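Long-range contacts in DNA ligase (PDB 6GDR), which probably seals nicks in DNA, joining adjacent strand ends in an ATP-dependent reaction that passes through adenylated intermediates: residues A85-T93 / P121-R129; W60-I70 / L152-F161. All coordinates share one frame; numbering follows the deposited sequence.

Interaction 1 of 2, residues A85-T93 / P121-R129. Unlike the reference sequence in segment 121-129: Val128 (reference Ile). With nucleotides of chain A.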
# COMPACT_ATOMS: atom_id res chain seq x y z
N ALA D 85 11.12 4.34 -2.41
CA ALA D 85 11.72 3.40 -1.46
C ALA D 85 13.24 3.48 -1.46
O ALA D 85 13.86 3.12 -0.46
CB ALA D 85 11.26 1.98 -1.78
N SER D 86 13.84 3.95 -2.56
CA SER D 86 15.29 4.09 -2.59
C SER D 86 15.75 5.25 -1.73
O SER D 86 16.80 5.18 -1.08
CB SER D 86 15.76 4.26 -4.04
OG SER D 86 17.16 4.47 -4.10
N ILE D 87 14.98 6.34 -1.70
CA ILE D 87 15.37 7.51 -0.93
C ILE D 87 15.14 7.27 0.56
O ILE D 87 16.00 7.57 1.40
CB ILE D 87 14.61 8.76 -1.42
CG1 ILE D 87 14.87 9.01 -2.91
CG2 ILE D 87 14.99 9.97 -0.58
CD1 ILE D 87 14.11 10.20 -3.48
N VAL D 88 13.97 6.72 0.91
CA VAL D 88 13.55 6.70 2.31
C VAL D 88 14.37 5.69 3.12
O VAL D 88 14.77 5.97 4.25
CB VAL D 88 12.04 6.40 2.40
CG1 VAL D 88 11.62 6.16 3.84
CG2 VAL D 88 11.24 7.56 1.80
N LEU D 89 14.61 4.51 2.56
CA LEU D 89 15.22 3.44 3.34
C LEU D 89 16.74 3.53 3.40
O LEU D 89 17.35 2.88 4.26
CB LEU D 89 14.83 2.08 2.77
CG LEU D 89 13.32 1.80 2.67
CD1 LEU D 89 13.08 0.44 2.03
CD2 LEU D 89 12.65 1.88 4.03
N SER D 90 17.36 4.33 2.54
CA SER D 90 18.82 4.41 2.51
C SER D 90 19.33 5.34 3.60
O SER D 90 18.71 6.37 3.91
CB SER D 90 19.29 4.91 1.14
OG SER D 90 18.87 4.03 0.11
N LYS D 91 20.46 4.98 4.19
CA LYS D 91 21.07 5.81 5.23
C LYS D 91 21.54 7.14 4.64
O LYS D 91 21.90 7.23 3.46
CB LYS D 91 22.24 5.09 5.89
CG LYS D 91 21.85 3.85 6.69
CD LYS D 91 20.80 4.15 7.75
CE LYS D 91 20.63 3.01 8.73
NZ LYS D 91 21.83 2.83 9.60
N LEU D 92 21.53 8.17 5.48
CA LEU D 92 21.84 9.53 5.05
C LEU D 92 23.30 9.83 5.41
O LEU D 92 23.61 10.42 6.44
CB LEU D 92 20.88 10.53 5.70
CG LEU D 92 21.11 12.01 5.39
CD1 LEU D 92 21.10 12.26 3.89
CD2 LEU D 92 20.06 12.86 6.08
N THR D 93 24.20 9.41 4.52
CA THR D 93 25.62 9.68 4.68
C THR D 93 26.40 9.14 3.48
O THR D 93 25.87 9.06 2.38
CB THR D 93 26.18 9.04 5.97
OG1 THR D 93 27.60 9.22 6.02
CG2 THR D 93 25.86 7.56 6.04
N PRO D 121 24.87 16.64 -0.76
CA PRO D 121 24.49 15.36 -1.37
C PRO D 121 23.54 14.55 -0.50
O PRO D 121 23.44 14.79 0.71
CB PRO D 121 25.84 14.65 -1.54
CG PRO D 121 26.80 15.77 -1.77
CD PRO D 121 26.30 16.94 -0.95
N SER D 122 22.84 13.60 -1.11
CA SER D 122 21.70 12.93 -0.49
C SER D 122 20.54 13.90 -0.28
O SER D 122 19.73 13.73 0.64
CB SER D 122 22.09 12.27 0.84
OG SER D 122 23.18 11.38 0.67
N LYS D 123 20.47 14.93 -1.12
CA LYS D 123 19.38 15.89 -1.10
C LYS D 123 18.20 15.38 -1.92
O LYS D 123 17.40 16.17 -2.45
CB LYS D 123 19.85 17.24 -1.65
N ARG D 124 18.08 14.05 -2.04
CA ARG D 124 17.02 13.45 -2.84
C ARG D 124 15.64 13.61 -2.21
O ARG D 124 14.64 13.40 -2.89
CB ARG D 124 17.33 11.96 -3.05
CG ARG D 124 18.77 11.69 -3.46
CD ARG D 124 18.94 10.31 -4.09
NE ARG D 124 18.98 9.24 -3.10
CZ ARG D 124 19.03 7.94 -3.40
NH1 ARG D 124 19.07 7.03 -2.44
NH2 ARG D 124 19.05 7.56 -4.67
N TRP D 125 15.58 14.00 -0.93
CA TRP D 125 14.31 14.22 -0.25
C TRP D 125 13.62 15.51 -0.69
O TRP D 125 12.56 15.84 -0.13
CB TRP D 125 14.53 14.26 1.26
CG TRP D 125 15.01 12.96 1.83
CD1 TRP D 125 16.21 12.36 1.62
CD2 TRP D 125 14.29 12.10 2.73
NE1 TRP D 125 16.29 11.18 2.32
CE2 TRP D 125 15.12 11.00 3.01
CE3 TRP D 125 13.02 12.16 3.32
CZ2 TRP D 125 14.73 9.97 3.85
CZ3 TRP D 125 12.64 11.13 4.16
CH2 TRP D 125 13.49 10.05 4.42
N ALA D 126 14.18 16.25 -1.65
CA ALA D 126 13.63 17.55 -2.00
C ALA D 126 12.16 17.44 -2.42
O ALA D 126 11.32 18.23 -1.98
CB ALA D 126 14.46 18.17 -3.13
N LYS D 127 11.84 16.45 -3.26
CA LYS D 127 10.49 16.29 -3.78
C LYS D 127 9.71 15.20 -3.06
O LYS D 127 8.73 14.67 -3.60
CB LYS D 127 10.56 16.00 -5.28
CG LYS D 127 10.92 17.22 -6.12
CD LYS D 127 9.73 18.15 -6.31
CE LYS D 127 10.16 19.57 -6.64
NZ LYS D 127 10.33 20.41 -5.42
N VAL D 128 10.11 14.85 -1.84
CA VAL D 128 9.39 13.91 -1.00
C VAL D 128 8.49 14.69 -0.05
O VAL D 128 8.84 15.79 0.39
CB VAL D 128 10.35 12.98 -0.22
CG1 VAL D 128 9.58 12.07 0.73
CG2 VAL D 128 11.18 12.16 -1.19
N ARG D 129 7.33 14.12 0.25
CA ARG D 129 6.38 14.74 1.16
C ARG D 129 5.83 13.69 2.12
O ARG D 129 5.83 12.49 1.83
CB ARG D 129 5.23 15.41 0.41
CG ARG D 129 5.65 16.61 -0.42
CD ARG D 129 4.45 17.45 -0.84
NE ARG D 129 3.57 16.73 -1.75
CZ ARG D 129 2.34 17.12 -2.08
NH1 ARG D 129 1.62 16.40 -2.92
NH2 ARG D 129 1.84 18.23 -1.56
P DC A 16 18.91 1.38 -3.47
OP1 DC A 16 19.00 2.86 -3.42
OP2 DC A 16 19.69 0.64 -4.48
O5' DC A 16 19.28 0.81 -2.03
C5' DC A 16 18.37 0.99 -0.95
C4' DC A 16 18.99 0.59 0.37
O4' DC A 16 18.84 -0.85 0.55
C3' DC A 16 20.49 0.86 0.48
O3' DC A 16 20.83 1.21 1.82
C2' DC A 16 21.10 -0.46 0.02
C1' DC A 16 20.12 -1.47 0.60
N1 DC A 16 20.03 -2.77 -0.16
C2 DC A 16 19.98 -3.98 0.55
O2 DC A 16 20.01 -3.96 1.79
N3 DC A 16 19.89 -5.14 -0.14
C4 DC A 16 19.86 -5.13 -1.48
N4 DC A 16 19.77 -6.30 -2.11
C5 DC A 16 19.90 -3.91 -2.21
C6 DC A 16 19.99 -2.77 -1.52
P DG A 17 22.28 1.80 2.17
OP1 DG A 17 22.09 3.12 2.81
OP2 DG A 17 23.13 1.68 0.97
O5' DG A 17 22.83 0.77 3.27
C5' DG A 17 22.32 -0.55 3.29
C4' DG A 17 23.13 -1.44 4.21
O4' DG A 17 23.05 -2.81 3.72
C3' DG A 17 24.62 -1.14 4.26
O3' DG A 17 25.17 -1.58 5.51
C2' DG A 17 25.16 -1.93 3.08
C1' DG A 17 24.24 -3.16 3.05
N9 DG A 17 23.91 -3.64 1.70
C8 DG A 17 23.88 -2.91 0.54
N7 DG A 17 23.55 -3.61 -0.51
C5 DG A 17 23.33 -4.89 -0.01
C6 DG A 17 22.95 -6.07 -0.67
O6 DG A 17 22.71 -6.24 -1.88
N1 DG A 17 22.84 -7.15 0.21
C2 DG A 17 23.08 -7.08 1.57
N2 DG A 17 22.93 -8.22 2.26
N3 DG A 17 23.45 -5.97 2.20
C4 DG A 17 23.55 -4.92 1.35
P DT A 15 14.82 -1.17 -8.01
OP1 DT A 15 14.63 0.18 -8.58
OP2 DT A 15 15.60 -2.18 -8.76
O5' DT A 15 15.46 -1.03 -6.55
C5' DT A 15 14.79 -0.28 -5.55
C4' DT A 15 15.48 -0.43 -4.21
O4' DT A 15 15.25 -1.76 -3.69
C3' DT A 15 17.00 -0.25 -4.24
O3' DT A 15 17.37 0.99 -3.65
C2' DT A 15 17.55 -1.46 -3.46
C1' DT A 15 16.31 -2.10 -2.84
N1 DT A 15 16.38 -3.59 -2.72
C2 DT A 15 16.37 -4.16 -1.47
O2 DT A 15 16.30 -3.52 -0.44
N3 DT A 15 16.44 -5.53 -1.47
C4 DT A 15 16.52 -6.36 -2.57
O4 DT A 15 16.57 -7.58 -2.46
C5 DT A 15 16.53 -5.70 -3.85
C7 DT A 15 16.61 -6.50 -5.11
C6 DT A 15 16.46 -4.36 -3.86

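Interaction 2 of 2, residues W60-I70 / L152-F161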
# COMPACT_ATOMS: atom_id res chain seq x y z
N TRP D 60 16.10 19.24 7.97
CA TRP D 60 15.20 20.22 7.37
C TRP D 60 13.89 19.59 6.94
O TRP D 60 12.85 20.26 6.91
CB TRP D 60 15.88 20.90 6.18
CG TRP D 60 16.22 19.95 5.07
CD1 TRP D 60 17.42 19.35 4.85
CD2 TRP D 60 15.35 19.51 4.02
NE1 TRP D 60 17.36 18.55 3.73
CE2 TRP D 60 16.10 18.63 3.20
CE3 TRP D 60 14.02 19.76 3.69
CZ2 TRP D 60 15.55 18.02 2.08
CZ3 TRP D 60 13.48 19.15 2.57
CH2 TRP D 60 14.25 18.28 1.78
N PHE D 61 13.90 18.30 6.61
CA PHE D 61 12.68 17.63 6.18
C PHE D 61 11.64 17.60 7.28
O PHE D 61 10.43 17.59 7.00
CB PHE D 61 13.01 16.20 5.72
CG PHE D 61 11.88 15.53 4.99
CD1 PHE D 61 11.73 15.69 3.63
CD2 PHE D 61 10.98 14.73 5.67
CE1 PHE D 61 10.70 15.07 2.95
CE2 PHE D 61 9.94 14.11 5.00
CZ PHE D 61 9.80 14.28 3.64
N THR D 62 12.07 17.60 8.54
CA THR D 62 11.17 17.54 9.69
C THR D 62 11.17 18.83 10.49
O THR D 62 10.53 18.89 11.55
CB THR D 62 11.54 16.37 10.60
OG1 THR D 62 12.81 16.61 11.20
CG2 THR D 62 11.60 15.07 9.80
N ALA D 63 11.87 19.87 10.03
CA ALA D 63 11.96 21.11 10.78
C ALA D 63 10.58 21.72 10.98
O ALA D 63 9.80 21.86 10.03
CB ALA D 63 12.87 22.10 10.06
N ASN D 64 10.27 22.07 12.23
CA ASN D 64 9.04 22.75 12.62
C ASN D 64 7.80 21.86 12.51
O ASN D 64 6.68 22.37 12.59
CB ASN D 64 8.81 24.02 11.80
CG ASN D 64 9.94 25.02 11.96
OD1 ASN D 64 10.59 25.41 10.99
ND2 ASN D 64 10.17 25.45 13.19
N TRP D 65 7.97 20.55 12.35
CA TRP D 65 6.83 19.66 12.36
C TRP D 65 6.16 19.67 13.73
O TRP D 65 6.78 20.03 14.73
CB TRP D 65 7.25 18.23 12.00
CG TRP D 65 7.44 18.00 10.53
CD1 TRP D 65 7.66 18.94 9.57
CD2 TRP D 65 7.42 16.73 9.85
NE1 TRP D 65 7.78 18.34 8.34
CE2 TRP D 65 7.64 16.99 8.49
CE3 TRP D 65 7.23 15.41 10.28
CZ2 TRP D 65 7.68 15.97 7.54
CZ3 TRP D 65 7.28 14.40 9.33
CH2 TRP D 65 7.50 14.68 7.98
N PRO D 66 4.88 19.29 13.80
CA PRO D 66 4.20 19.26 15.10
C PRO D 66 4.89 18.32 16.08
O PRO D 66 5.71 17.48 15.71
CB PRO D 66 2.79 18.77 14.76
CG PRO D 66 2.62 19.08 13.31
CD PRO D 66 3.97 18.94 12.70
N LYS D 67 4.54 18.48 17.35
CA LYS D 67 5.07 17.63 18.43
C LYS D 67 4.02 16.63 18.88
O LYS D 67 3.64 16.55 20.05
CB LYS D 67 5.55 18.50 19.59
CG LYS D 67 6.70 19.44 19.24
CD LYS D 67 7.98 18.70 18.87
CE LYS D 67 8.51 17.86 20.03
NZ LYS D 67 9.85 17.29 19.74
N ALA D 68 3.54 15.84 17.92
CA ALA D 68 2.52 14.83 18.18
C ALA D 68 2.84 13.58 17.36
O ALA D 68 3.76 13.57 16.54
CB ALA D 68 1.12 15.35 17.84
N THR D 69 2.07 12.53 17.60
CA THR D 69 2.24 11.27 16.88
C THR D 69 1.31 11.25 15.68
O THR D 69 0.10 11.44 15.82
CB THR D 69 1.95 10.08 17.80
OG1 THR D 69 2.79 10.16 18.96
CG2 THR D 69 2.23 8.77 17.08
N ILE D 70 1.88 11.02 14.50
CA ILE D 70 1.13 11.08 13.24
C ILE D 70 1.59 9.94 12.34
O ILE D 70 2.79 9.66 12.24
CB ILE D 70 1.32 12.44 12.53
CG1 ILE D 70 0.87 13.59 13.45
CG2 ILE D 70 0.54 12.47 11.22
CD1 ILE D 70 1.22 14.97 12.92
N LEU D 152 -3.06 21.17 12.19
CA LEU D 152 -1.61 21.10 12.35
C LEU D 152 -0.89 21.55 11.08
O LEU D 152 0.22 22.08 11.17
CB LEU D 152 -1.20 19.68 12.72
CG LEU D 152 -1.72 19.18 14.07
CD1 LEU D 152 -1.51 17.68 14.21
CD2 LEU D 152 -1.05 19.92 15.22
N LYS D 153 -1.48 21.34 9.91
CA LYS D 153 -0.84 21.76 8.67
C LYS D 153 -0.78 23.28 8.58
O LYS D 153 0.29 23.85 8.33
CB LYS D 153 -1.57 21.17 7.47
CG LYS D 153 -0.80 21.30 6.15
CD LYS D 153 -1.13 22.59 5.41
CE LYS D 153 0.00 23.00 4.47
NZ LYS D 153 1.19 23.50 5.22
N GLU D 154 -1.91 23.95 8.78
CA GLU D 154 -1.94 25.40 8.73
C GLU D 154 -0.97 26.02 9.73
O GLU D 154 -0.44 27.11 9.49
CB GLU D 154 -3.36 25.91 8.97
CG GLU D 154 -4.32 25.64 7.83
CD GLU D 154 -5.75 25.99 8.17
OE1 GLU D 154 -6.03 26.32 9.34
OE2 GLU D 154 -6.61 25.95 7.26
N ALA D 155 -0.74 25.34 10.86
CA ALA D 155 0.20 25.80 11.87
C ALA D 155 1.60 25.23 11.67
O ALA D 155 2.41 25.26 12.61
CB ALA D 155 -0.32 25.45 13.26
N THR D 156 1.91 24.72 10.49
CA THR D 156 3.21 24.14 10.19
C THR D 156 3.79 24.84 8.97
O THR D 156 3.23 24.70 7.86
CB THR D 156 3.10 22.64 9.95
OG1 THR D 156 2.61 22.00 11.13
CG2 THR D 156 4.46 22.04 9.59
N PRO D 157 4.90 25.58 9.10
CA PRO D 157 5.44 26.29 7.93
C PRO D 157 6.09 25.37 6.90
O PRO D 157 6.18 25.75 5.73
CB PRO D 157 6.47 27.24 8.54
CG PRO D 157 6.90 26.57 9.80
CD PRO D 157 5.69 25.84 10.31
N ASN D 158 6.53 24.19 7.29
CA ASN D 158 7.25 23.31 6.38
C ASN D 158 6.30 22.70 5.36
O ASN D 158 5.32 22.06 5.76
CB ASN D 158 7.96 22.21 7.17
CG ASN D 158 9.08 21.56 6.39
OD1 ASN D 158 9.04 21.50 5.16
ND2 ASN D 158 10.09 21.07 7.11
N PRO D 159 6.53 22.86 4.06
CA PRO D 159 5.63 22.25 3.07
C PRO D 159 5.79 20.75 2.92
O PRO D 159 4.97 20.12 2.25
CB PRO D 159 5.99 22.98 1.77
CG PRO D 159 7.42 23.35 1.95
CD PRO D 159 7.59 23.65 3.41
N THR D 160 6.84 20.16 3.51
CA THR D 160 6.98 18.71 3.47
C THR D 160 5.86 18.02 4.25
O THR D 160 5.49 16.88 3.93
CB THR D 160 8.33 18.29 4.03
OG1 THR D 160 8.46 18.77 5.38
CG2 THR D 160 9.46 18.85 3.18
N PHE D 161 5.32 18.69 5.26
CA PHE D 161 4.19 18.16 6.01
C PHE D 161 2.90 18.46 5.25
O PHE D 161 2.55 19.63 5.07
CB PHE D 161 4.15 18.77 7.41
CG PHE D 161 3.09 18.19 8.30
CD1 PHE D 161 3.37 17.15 9.16
CD2 PHE D 161 1.80 18.70 8.27
CE1 PHE D 161 2.40 16.61 9.98
CE2 PHE D 161 0.82 18.17 9.09
CZ PHE D 161 1.12 17.13 9.94

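Interaction 1 of 2, residues A85-T93 / P121-R129
Ile87, in the last turn of helix 81-89, and Arg124, in the loop leading to strand 129-134, bring their CA atoms within 6.5 Å; Leu92 and Ser122 come equally near beyond the helix end. No hydrogen bond crosses between the two segments, and the contact illustrates how a branched side chain can do much of the work of packing a loop on a helix. With chi1 at -58°, CG1 of Ile87 lies beside its own backbone N while CG2 is turned to the indole of Trp125. That methyl sits 3.5 Å from the centroid of the five-membered ring, 16° off the normal, a close CH-pi contact. The other branch runs past Arg124: CG1 lies over one face of the guanidinium, and CD1 reaches Arg124 CB at 3.7 Å. Farther along the indole, Val88 CG2 meets Trp125 CH2 at 4.3 Å. Leu92 CD1 closes on Ser122 CB at 3.2 Å.

At the surface Ser86 OG gives a 2.5 Å hydrogen bond to OP1 of DC16 of chain A, and Lys91 N donates to OP1 of DG17 of chain A at 2.8 Å. Ser90 OG donates a 2.7 Å hydrogen bond to Ser86 O, in the carbonyl plane. Arg124 turns its guanidinium edge to the DC16 phosphate without a direct bond, its charge probably assisting at longer range, while the Ile87-Trp125 packing is consistent with holding helix 81-89 in place.

Interaction 2 of 2, residues W60-I70 / L152-F161
Leu152, near the end of helix 142-154, sets its CB 3.9 Å from Pro66 CG and turns CD1 to Ile70 CD1. Thr156 places OG1 against the Pro66 ring and its methyl near Asn64 O, and Pro157 packs CG on Asn64 CB. With CG anti to its backbone N (chi1 -161°), Asn158 reaches two carbonyls through ND2, Trp60 O at 2.9 Å and Ala63 O at 3.0 Å, both near the amide plane, the second bond being the straighter at 162°. Its OD1 accepts from Thr160 N, the Asx turn by which the loop swings into strand 161-163, an outermost strand of a mixed sheet in the ATP-dependent DNA ligase domain. With an alanine here, Trp60 O and Ala63 O would probably lose the side-chain donor they share, and the Asx turn would be free to shift. Thr160 lays CB over the face of Phe61; its OG1, also near Asn158 OD1, is 2.8 Å from Phe61 O and lies at the edge of Trp65, 3.1 Å from NE1. Phe161 sets CB and its ring edge against the face of Trp65, T-shaped with planes at 74°; Pro66 CD covers one phenyl face, and Ile70 CD1 meets the edge 3.6 Å from CE1.

Interactions 1 and 2 lie in the same family domain, interaction 1 nested along the chain inside the loop that interaction 2 closes. They touch through helix 59-62: Phe61 CE1 packs on Val128 O, and Trp60 CH2 on Trp125 O. Their segments also run into neighbouring parallel strands, 129-134 and 161-163, of one mixed sheet. Each grades from a buried part (Ile87, Val88, Trp125 and Val128; Phe61, Trp65, Ile70, Thr160 and Phe161) to a surface part. In interaction 1 that surface faces DNA and turns Ser86 OG and the Lys91 N-H to phosphates. Interaction 2, its nearest atom about 12 Å from the nucleic acid, uses hydrogen bonds from the Asn158 side-chain amide to backbone carbonyls.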